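Local coordinates for subtilisin-like serine protease (Fervidobacterium pennivorans, PDB 1R6V), which degrades keratin into peptides as a subtilisin-like serine protease, letting its bacterium grow on native feathers, at residues 96-101 against 266-271; 103-108 against 375-380; 451-456 against 547-552. The protein carries 1 engineered substitution. All coordinates share one frame; numbering follows the deposited sequence.

Contact 1 (96-101 against 266-271)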
loop_
_atom_site.group_PDB
_atom_site.type_symbol
_atom_site.label_atom_id
_atom_site.label_comp_id
_atom_site.label_asym_id
_atom_site.label_seq_id
_atom_site.Cartn_x
_atom_site.Cartn_y
_atom_site.Cartn_z
ATOM N N TYR A 96 -5.946 7.539 2.067
ATOM C CA TYR A 96 -5.040 8.448 1.390
ATOM C C TYR A 96 -5.526 8.925 0.025
ATOM O O TYR A 96 -6.403 8.320 -0.585
ATOM C CB TYR A 96 -3.669 7.797 1.259
ATOM C CG TYR A 96 -2.999 7.592 2.601
ATOM C CD1 TYR A 96 -3.105 6.374 3.273
ATOM C CD2 TYR A 96 -2.278 8.620 3.208
ATOM C CE1 TYR A 96 -2.503 6.183 4.522
ATOM C CE2 TYR A 96 -1.666 8.434 4.465
ATOM C CZ TYR A 96 -1.790 7.213 5.106
ATOM O OH TYR A 96 -1.215 7.002 6.337
ATOM N N LYS A 97 -4.948 10.027 -0.447
ATOM C CA LYS A 97 -5.321 10.566 -1.744
ATOM C C LYS A 97 -4.781 9.665 -2.856
ATOM O O LYS A 97 -3.641 9.196 -2.782
ATOM C CB LYS A 97 -4.737 11.977 -1.921
ATOM C CG LYS A 97 -5.252 13.019 -0.936
ATOM C CD LYS A 97 -6.711 13.377 -1.186
ATOM C CE LYS A 97 -7.174 14.486 -0.262
ATOM N NZ LYS A 97 -6.287 15.677 -0.356
ATOM N N ARG A 98 -5.605 9.405 -3.867
ATOM C CA ARG A 98 -5.170 8.595 -5.024
ATOM C C ARG A 98 -5.680 9.261 -6.285
ATOM O O ARG A 98 -6.691 9.952 -6.265
ATOM C CB ARG A 98 -5.765 7.186 -5.008
ATOM C CG ARG A 98 -5.615 6.434 -3.717
ATOM C CD ARG A 98 -4.215 5.920 -3.450
ATOM N NE ARG A 98 -4.187 5.290 -2.139
ATOM C CZ ARG A 98 -3.086 5.000 -1.457
ATOM N NH1 ARG A 98 -1.885 5.267 -1.970
ATOM N NH2 ARG A 98 -3.186 4.492 -0.227
ATOM N N GLU A 99 -4.997 9.022 -7.391
ATOM C CA GLU A 99 -5.427 9.589 -8.647
ATOM C C GLU A 99 -5.334 8.522 -9.706
ATOM O O GLU A 99 -4.514 7.613 -9.622
ATOM C CB GLU A 99 -4.533 10.768 -9.044
ATOM C CG GLU A 99 -4.476 11.848 -7.985
ATOM C CD GLU A 99 -3.620 13.036 -8.383
ATOM O OE1 GLU A 99 -2.411 12.848 -8.639
ATOM O OE2 GLU A 99 -4.164 14.165 -8.427
ATOM N N LEU A 100 -6.187 8.650 -10.708
ATOM C CA LEU A 100 -6.179 7.725 -11.820
ATOM C C LEU A 100 -4.963 8.098 -12.664
ATOM O O LEU A 100 -4.655 9.280 -12.825
ATOM C CB LEU A 100 -7.456 7.921 -12.637
ATOM C CG LEU A 100 -7.855 6.875 -13.669
ATOM C CD1 LEU A 100 -8.336 5.633 -12.964
ATOM C CD2 LEU A 100 -8.970 7.446 -14.554
ATOM N N ILE A 101 -4.251 7.103 -13.177
ATOM C CA ILE A 101 -3.107 7.367 -14.046
ATOM C C ILE A 101 -3.767 7.546 -15.415
ATOM O O ILE A 101 -3.811 6.629 -16.231
ATOM C CB ILE A 101 -2.138 6.170 -14.036
ATOM C CG1 ILE A 101 -1.618 5.959 -12.611
ATOM C CG2 ILE A 101 -0.964 6.421 -14.985
ATOM C CD1 ILE A 101 -0.821 4.661 -12.419
ATOM N N HIS A 266 -5.454 -2.516 -12.604
ATOM C CA HIS A 266 -5.404 -1.263 -11.827
ATOM C C HIS A 266 -4.496 -0.220 -12.469
ATOM O O HIS A 266 -3.336 -0.519 -12.762
ATOM C CB HIS A 266 -4.802 -1.493 -10.437
ATOM C CG HIS A 266 -5.531 -2.495 -9.602
ATOM N ND1 HIS A 266 -6.560 -2.149 -8.746
ATOM C CD2 HIS A 266 -5.373 -3.835 -9.491
ATOM C CE1 HIS A 266 -7.006 -3.244 -8.148
ATOM N NE2 HIS A 266 -6.301 -4.278 -8.582
ATOM N N SER A 267 -4.990 0.996 -12.664
ATOM C CA SER A 267 -4.125 2.052 -13.189
ATOM C C SER A 267 -4.430 3.320 -12.412
ATOM O O SER A 267 -4.952 4.303 -12.951
ATOM C CB SER A 267 -4.349 2.261 -14.683
ATOM O OG SER A 267 -3.826 1.145 -15.398
ATOM N N TRP A 268 -4.113 3.268 -11.125
ATOM C CA TRP A 268 -4.319 4.375 -10.201
ATOM C C TRP A 268 -3.299 4.271 -9.082
ATOM O O TRP A 268 -2.624 3.250 -8.927
ATOM C CB TRP A 268 -5.730 4.311 -9.612
ATOM C CG TRP A 268 -6.029 2.985 -8.898
ATOM C CD1 TRP A 268 -6.421 1.804 -9.477
ATOM C CD2 TRP A 268 -5.924 2.724 -7.491
ATOM N NE1 TRP A 268 -6.568 0.822 -8.505
ATOM C CE2 TRP A 268 -6.265 1.363 -7.286
ATOM C CE3 TRP A 268 -5.571 3.507 -6.378
ATOM C CZ2 TRP A 268 -6.264 0.773 -6.020
ATOM C CZ3 TRP A 268 -5.573 2.919 -5.123
ATOM C CH2 TRP A 268 -5.917 1.562 -4.954
ATOM N N GLY A 269 -3.177 5.328 -8.291
ATOM C CA GLY A 269 -2.248 5.264 -7.191
ATOM C C GLY A 269 -2.046 6.553 -6.442
ATOM O O GLY A 269 -2.621 7.586 -6.787
ATOM N N GLY A 270 -1.211 6.470 -5.416
ATOM C CA GLY A 270 -0.909 7.619 -4.582
ATOM C C GLY A 270 0.273 7.338 -3.676
ATOM O O GLY A 270 0.697 6.194 -3.521
ATOM N N TRP A 271 0.802 8.392 -3.062
ATOM C CA TRP A 271 1.954 8.289 -2.175
ATOM C C TRP A 271 1.745 7.441 -0.906
ATOM O O TRP A 271 2.639 6.704 -0.471
ATOM C CB TRP A 271 2.391 9.708 -1.751
ATOM C CG TRP A 271 3.290 9.734 -0.542
ATOM C CD1 TRP A 271 4.640 9.560 -0.520
ATOM C CD2 TRP A 271 2.883 9.872 0.832
ATOM N NE1 TRP A 271 5.100 9.575 0.775
ATOM C CE2 TRP A 271 4.045 9.765 1.624
ATOM C CE3 TRP A 271 1.650 10.072 1.462
ATOM C CZ2 TRP A 271 4.010 9.847 3.022
ATOM C CZ3 TRP A 271 1.614 10.155 2.855
ATOM C CH2 TRP A 271 2.788 10.043 3.616
HETATM O O HOH W 1 -0.828 10.192 -7.921
HETATM O O HOH W 2 -6.109 4.962 -15.572
#
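Arg98 lays its aliphatic part against the rim of the Trp268 indole. The chain bends at chi2 (-74°), which turns CD to the ring edge, 3.7 Å from CZ3 of Trp268. The guanidinium then stands steeply to the indole, at 72° between planes. Tyr96 CB covers part of one guanidinium face. Beyond this contact NE makes a salt bridge to Asp246, and NH1 bonds Gly272 O. Trp268 NE1 donates to ND1 of His266, 3.0 Å away and close to the imidazole plane, which holds the pyrrole side of the indole.

The backbones pair as short antiparallel strands. Glu99 and Gly269 form the hydrogen-bonded pair, with Glu99 N 2.8 Å from Gly269 O. The propeptide strand thus pairs with the C-terminal end of strand 263-269 of the catalytic domain, much as a substrate pairs with a subtilisin in its non-primed sites.

Ser267 is gripped mainly through its carbonyl. Ile101 N reaches Ser267 O at 2.9 Å, and a water links that oxygen to Ile101 O. Ile101 CB sits 3.5 Å from the same Ser267 O, while CD1 leans over the Ser267-Trp268 peptide. The Ser267 side chain packs on Ser381 and Ala384.

Contact 2 (103-108 against 375-380)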
loop_
_atom_site.group_PDB
_atom_site.type_symbol
_atom_site.label_atom_id
_atom_site.label_comp_id
_atom_site.label_asym_id
_atom_site.label_seq_id
_atom_site.Cartn_x
_atom_site.Cartn_y
_atom_site.Cartn_z
ATOM N N PRO A 103 -5.076 8.294 -19.134
ATOM C CA PRO A 103 -4.540 8.160 -20.493
ATOM C C PRO A 103 -4.800 9.448 -21.260
ATOM O O PRO A 103 -5.718 10.193 -20.919
ATOM C CB PRO A 103 -5.343 6.996 -21.066
ATOM C CG PRO A 103 -6.661 7.112 -20.378
ATOM C CD PRO A 103 -6.275 7.454 -18.952
ATOM N N THR A 104 -3.995 9.718 -22.284
ATOM C CA THR A 104 -4.194 10.917 -23.094
ATOM C C THR A 104 -4.517 10.501 -24.525
ATOM O O THR A 104 -4.126 9.428 -24.971
ATOM C CB THR A 104 -2.951 11.826 -23.087
ATOM O OG1 THR A 104 -1.802 11.082 -23.505
ATOM C CG2 THR A 104 -2.706 12.372 -21.689
ATOM N N VAL A 105 -5.247 11.343 -25.241
ATOM C CA VAL A 105 -5.620 11.027 -26.604
ATOM C C VAL A 105 -4.492 11.294 -27.591
ATOM O O VAL A 105 -3.699 12.229 -27.412
ATOM C CB VAL A 105 -6.869 11.835 -27.025
ATOM C CG1 VAL A 105 -7.164 11.637 -28.520
ATOM C CG2 VAL A 105 -8.066 11.384 -26.197
ATOM N N VAL A 106 -4.387 10.432 -28.602
ATOM C CA VAL A 106 -3.399 10.616 -29.657
ATOM C C VAL A 106 -4.084 10.359 -30.991
ATOM O O VAL A 106 -5.192 9.813 -31.046
ATOM C CB VAL A 106 -2.150 9.685 -29.525
ATOM C CG1 VAL A 106 -1.453 9.937 -28.191
ATOM C CG2 VAL A 106 -2.544 8.214 -29.686
ATOM N N LYS A 107 -3.433 10.773 -32.075
ATOM C CA LYS A 107 -3.993 10.578 -33.404
ATOM C C LYS A 107 -3.647 9.215 -33.965
ATOM O O LYS A 107 -2.663 8.598 -33.560
ATOM C CB LYS A 107 -3.442 11.632 -34.369
ATOM C CG LYS A 107 -3.817 13.054 -34.039
ATOM C CD LYS A 107 -5.294 13.318 -34.242
ATOM C CE LYS A 107 -5.602 14.795 -34.005
ATOM N NZ LYS A 107 -7.037 15.117 -34.202
ATOM N N PRO A 108 -4.464 8.716 -34.896
ATOM C CA PRO A 108 -4.136 7.410 -35.466
ATOM C C PRO A 108 -2.809 7.521 -36.198
ATOM O O PRO A 108 -2.409 8.611 -36.623
ATOM C CB PRO A 108 -5.304 7.127 -36.417
ATOM C CG PRO A 108 -5.927 8.497 -36.658
ATOM C CD PRO A 108 -5.801 9.163 -35.321
ATOM N N ASP A 375 -11.607 5.445 -29.650
ATOM C CA ASP A 375 -10.593 6.490 -29.616
ATOM C C ASP A 375 -9.237 5.858 -29.396
ATOM O O ASP A 375 -9.126 4.724 -28.907
ATOM C CB ASP A 375 -10.857 7.538 -28.513
ATOM C CG ASP A 375 -10.396 8.939 -28.925
ATOM O OD1 ASP A 375 -9.606 9.033 -29.897
ATOM O OD2 ASP A 375 -10.819 9.933 -28.276
ATOM N N TYR A 376 -8.208 6.607 -29.759
ATOM C CA TYR A 376 -6.825 6.171 -29.619
ATOM C C TYR A 376 -6.217 6.842 -28.388
ATOM O O TYR A 376 -6.177 8.066 -28.303
ATOM C CB TYR A 376 -5.992 6.573 -30.847
ATOM C CG TYR A 376 -6.510 6.056 -32.168
ATOM C CD1 TYR A 376 -7.553 6.706 -32.812
ATOM C CD2 TYR A 376 -5.959 4.927 -32.773
ATOM C CE1 TYR A 376 -8.042 6.261 -34.022
ATOM C CE2 TYR A 376 -6.453 4.465 -34.005
ATOM C CZ TYR A 376 -7.497 5.148 -34.611
ATOM O OH TYR A 376 -8.028 4.724 -35.805
ATOM N N TYR A 377 -5.728 6.037 -27.453
ATOM C CA TYR A 377 -5.126 6.552 -26.231
ATOM C C TYR A 377 -3.670 6.122 -26.095
ATOM O O TYR A 377 -3.204 5.187 -26.756
ATOM C CB TYR A 377 -5.865 6.025 -24.992
ATOM C CG TYR A 377 -7.243 6.592 -24.734
ATOM C CD1 TYR A 377 -7.772 7.616 -25.519
ATOM C CD2 TYR A 377 -8.004 6.114 -23.671
ATOM C CE1 TYR A 377 -9.037 8.160 -25.249
ATOM C CE2 TYR A 377 -9.264 6.637 -23.391
ATOM C CZ TYR A 377 -9.777 7.658 -24.179
ATOM O OH TYR A 377 -11.034 8.173 -23.907
ATOM N N GLN A 378 -2.971 6.800 -25.194
ATOM C CA GLN A 378 -1.592 6.481 -24.887
ATOM C C GLN A 378 -1.451 6.577 -23.373
ATOM O O GLN A 378 -2.168 7.339 -22.725
ATOM C CB GLN A 378 -0.671 7.481 -25.580
ATOM C CG GLN A 378 0.703 7.610 -25.004
ATOM C CD GLN A 378 1.320 8.963 -25.361
ATOM O OE1 GLN A 378 1.506 9.276 -26.530
ATOM N NE2 GLN A 378 1.629 9.767 -24.347
ATOM N N GLY A 379 -0.555 5.780 -22.808
ATOM C CA GLY A 379 -0.335 5.838 -21.380
ATOM C C GLY A 379 -0.079 4.469 -20.797
ATOM O O GLY A 379 -0.348 3.449 -21.438
ATOM N N THR A 380 0.450 4.446 -19.582
ATOM C CA THR A 380 0.704 3.173 -18.937
ATOM C C THR A 380 -0.643 2.487 -18.682
ATOM O O THR A 380 -0.722 1.260 -18.580
ATOM C CB THR A 380 1.479 3.367 -17.622
ATOM O OG1 THR A 380 2.622 4.203 -17.864
ATOM C CG2 THR A 380 1.974 2.037 -17.123
HETATM O O HOH W 3 0.069 10.058 -21.385
HETATM O O HOH W 4 -7.910 10.248 -31.673
#
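Thr104 and Gln378 exchange two backbone hydrogen bonds as an antiparallel hydrogen-bonded pair. Thr104 N gives to Gln378 O at 3.0 Å. Gln378 N returns a bond to Thr104 O at 2.9 Å. Val106 N adds a third, to Tyr376 O at 3.0 Å. A water donates to both Val106 O and Asp375 OD1. Asp375 OD1 also takes the N-H of Tyr376, which fixes the carboxylate beside its own strand. A second water touches Thr104 OG1 and, weakly, Gln378 NE2.

Thr104 and Gln378 lie side by side on one face of the sheet. Val106 crosses the Gln378 chain at about a right angle, with CG1 3.7 Å from Gln378 CB. Farther along, Pro108 puts CB over one face of the Tyr376 ring, toward CZ. This CB lies 3.8 Å from the Tyr376 ring centroid, a CH-pi contact, and the two side chains cross at about a right angle. The Tyr376 hydroxyl bonds Glu134.

Pro103 and Val105 both come to the Tyr377 ring from one side of its plane. Pro103 CG meets CD2 of Tyr377 at 3.7 Å, and Val105 CG2 meets CE1 of Tyr377 at 3.5 Å. Both approaches are oblique. Tyr377 OH bonds Ser199, and its ring stacks on His203. Pro103 also packs on Ser381, and strand 374-378 pairs on its other edge with strand 347-350.

No salt bridge joins the two segments. Main-chain bonds and apolar cover do most of the holding, so residues 103-108 are held here largely through their backbone. Such extended backbone pairing is consistent with a substrate-like path of the propeptide beside Ser381.

Contact 3 (451-456 against 547-552)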
loop_
_atom_site.group_PDB
_atom_site.type_symbol
_atom_site.label_atom_id
_atom_site.label_comp_id
_atom_site.label_asym_id
_atom_site.label_seq_id
_atom_site.Cartn_x
_atom_site.Cartn_y
_atom_site.Cartn_z
ATOM N N GLN A 451 8.344 -13.791 4.675
ATOM C CA GLN A 451 8.045 -12.816 5.730
ATOM C C GLN A 451 9.292 -12.416 6.479
ATOM O O GLN A 451 10.224 -13.209 6.618
ATOM C CB GLN A 451 7.057 -13.386 6.746
ATOM C CG GLN A 451 5.666 -13.676 6.209
ATOM C CD GLN A 451 4.697 -14.080 7.308
ATOM O OE1 GLN A 451 5.101 -14.629 8.334
ATOM N NE2 GLN A 451 3.411 -13.818 7.093
ATOM N N VAL A 452 9.321 -11.168 6.942
ATOM C CA VAL A 452 10.419 -10.689 7.765
ATOM C C VAL A 452 9.688 -10.322 9.057
ATOM O O VAL A 452 8.738 -9.540 9.040
ATOM C CB VAL A 452 11.151 -9.454 7.158
ATOM C CG1 VAL A 452 12.225 -8.953 8.138
ATOM C CG2 VAL A 452 11.837 -9.850 5.830
ATOM N N VAL A 453 10.098 -10.942 10.156
ATOM C CA VAL A 453 9.478 -10.708 11.457
ATOM C C VAL A 453 10.492 -10.009 12.353
ATOM O O VAL A 453 11.524 -10.588 12.681
ATOM C CB VAL A 453 9.073 -12.039 12.128
ATOM C CG1 VAL A 453 8.250 -11.759 13.382
ATOM C CG2 VAL A 453 8.275 -12.908 11.148
ATOM N N VAL A 454 10.198 -8.768 12.740
ATOM C CA VAL A 454 11.105 -7.983 13.597
ATOM C C VAL A 454 10.507 -7.926 15.002
ATOM O O VAL A 454 9.353 -7.548 15.162
ATOM C CB VAL A 454 11.264 -6.537 13.056
ATOM C CG1 VAL A 454 12.337 -5.774 13.855
ATOM C CG2 VAL A 454 11.628 -6.574 11.571
ATOM N N THR A 455 11.291 -8.302 16.012
ATOM C CA THR A 455 10.815 -8.303 17.397
ATOM C C THR A 455 11.854 -7.643 18.287
ATOM O O THR A 455 12.904 -7.226 17.805
ATOM C CB THR A 455 10.619 -9.732 17.935
ATOM O OG1 THR A 455 11.867 -10.433 17.868
ATOM C CG2 THR A 455 9.582 -10.482 17.120
ATOM N N ASP A 456 11.553 -7.543 19.580
ATOM C CA ASP A 456 12.515 -6.974 20.515
ATOM C C ASP A 456 13.580 -8.044 20.753
ATOM O O ASP A 456 13.518 -9.128 20.167
ATOM C CB ASP A 456 11.841 -6.538 21.834
ATOM C CG ASP A 456 11.019 -7.632 22.483
ATOM O OD1 ASP A 456 11.126 -8.808 22.095
ATOM O OD2 ASP A 456 10.258 -7.309 23.419
ATOM N N ALA A 547 13.324 -21.325 2.638
ATOM C CA ALA A 547 13.705 -20.209 3.496
ATOM C C ALA A 547 12.692 -19.101 3.222
ATOM O O ALA A 547 12.949 -18.178 2.443
ATOM C CB ALA A 547 15.123 -19.751 3.168
ATOM N N THR A 548 11.547 -19.215 3.890
ATOM C CA THR A 548 10.430 -18.289 3.710
ATOM C C THR A 548 10.245 -17.258 4.804
ATOM O O THR A 548 9.272 -16.494 4.785
ATOM C CB THR A 548 9.110 -19.053 3.603
ATOM O OG1 THR A 548 8.855 -19.738 4.833
ATOM C CG2 THR A 548 9.177 -20.073 2.472
ATOM N N GLN A 549 11.164 -17.232 5.751
ATOM C CA GLN A 549 11.064 -16.285 6.846
ATOM C C GLN A 549 12.417 -15.845 7.364
ATOM O O GLN A 549 13.335 -16.653 7.476
ATOM C CB GLN A 549 10.276 -16.907 7.992
ATOM C CG GLN A 549 9.953 -15.922 9.097
ATOM C CD GLN A 549 9.037 -16.518 10.132
ATOM O OE1 GLN A 549 9.474 -16.907 11.209
ATOM N NE2 GLN A 549 7.754 -16.603 9.804
ATOM N N LEU A 550 12.526 -14.559 7.682
ATOM C CA LEU A 550 13.752 -13.984 8.233
ATOM C C LEU A 550 13.325 -13.344 9.548
ATOM O O LEU A 550 12.414 -12.518 9.563
ATOM C CB LEU A 550 14.309 -12.899 7.309
ATOM C CG LEU A 550 15.773 -12.448 7.417
ATOM C CD1 LEU A 550 15.835 -10.959 7.210
ATOM C CD2 LEU A 550 16.396 -12.828 8.736
ATOM N N ASN A 551 13.970 -13.738 10.643
ATOM C CA ASN A 551 13.642 -13.190 11.955
ATOM C C ASN A 551 14.723 -12.202 12.347
ATOM O O ASN A 551 15.911 -12.502 12.245
ATOM C CB ASN A 551 13.570 -14.301 13.012
ATOM C CG ASN A 551 12.550 -15.365 12.674
ATOM O OD1 ASN A 551 11.360 -15.084 12.560
ATOM N ND2 ASN A 551 13.015 -16.603 12.506
ATOM N N VAL A 552 14.303 -11.023 12.796
ATOM C CA VAL A 552 15.230 -9.979 13.200
ATOM C C VAL A 552 14.932 -9.606 14.651
ATOM O O VAL A 552 13.774 -9.412 15.029
ATOM C CB VAL A 552 15.070 -8.726 12.297
ATOM C CG1 VAL A 552 16.046 -7.646 12.722
ATOM C CG2 VAL A 552 15.295 -9.100 10.835
#
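Val552 lies beside Val454 and reaches Val452 with CG2 on the buried face of a parallel strand pair. This CG2 of Val552 lies 4.1 Å from Val452 CG1, the two side chains crossing at a slant. That branch is anti to the carbonyl carbon, as chi1 of -180° puts CG1 anti to the backbone N. Val454 runs in the same direction as Val552, with CG2 4.1 Å from Val552 CB. Leu550 likewise lies beside Val452, CB to CG2 at 4.2 Å. Phe538 packs on both Leu550 and Val552, and Val468 and Val466 cover Val452 and Val454.

The backbones hold this layer together. Five N-H...O bonds run between the strands, with donors taken from each in turn. The straightest is Val552 N to Val453 O, 2.8 Å and 171° at the hydrogen. Leu550 O and Val552 O take N-H groups of Val453 and Thr455. The strand directions differ by 15°.

The other face carries Gln451, Val453, Gln549 and Asn551. The extended Gln549 chain passes Val453 obliquely, its CG 4.0 Å from Val453 CG2. At the start of the pair Gln451 N bonds Thr548 O at 2.9 Å. At the other end Asp456 turns away and its carboxylate bonds Asn460 and Ser602.

One apolar face turned to a second sheet, containing strands 466-471 and 535-543, and one mixed face is typical of a beta-sandwich. Here it is the Ig-like sandwich domain of fervidolysin, with 549-553 as an outer strand of its sheet.

Contacts 1 and 2 are successive footholds of one propeptide tail on the catalytic domain. Strand 104-105 follows strand 99-100, and the two centres are 19 Å apart. The residues assigned to the charge relay lie close to both. The side chains of Ser267 and Ser381 come within about 4 Å, as do those of Leu100 and Asp162. The side chain of Pro103 comes within about 3 Å of that of Ser381 and about 4 Å of that of Ala200, the engineered relay position. This is consistent with the tail running through the active-site cleft. Contact 3 belongs to a separate sandwich domain. Its centre is 30 Å from contact 1 and 45 Å from contact 2; it touches neither.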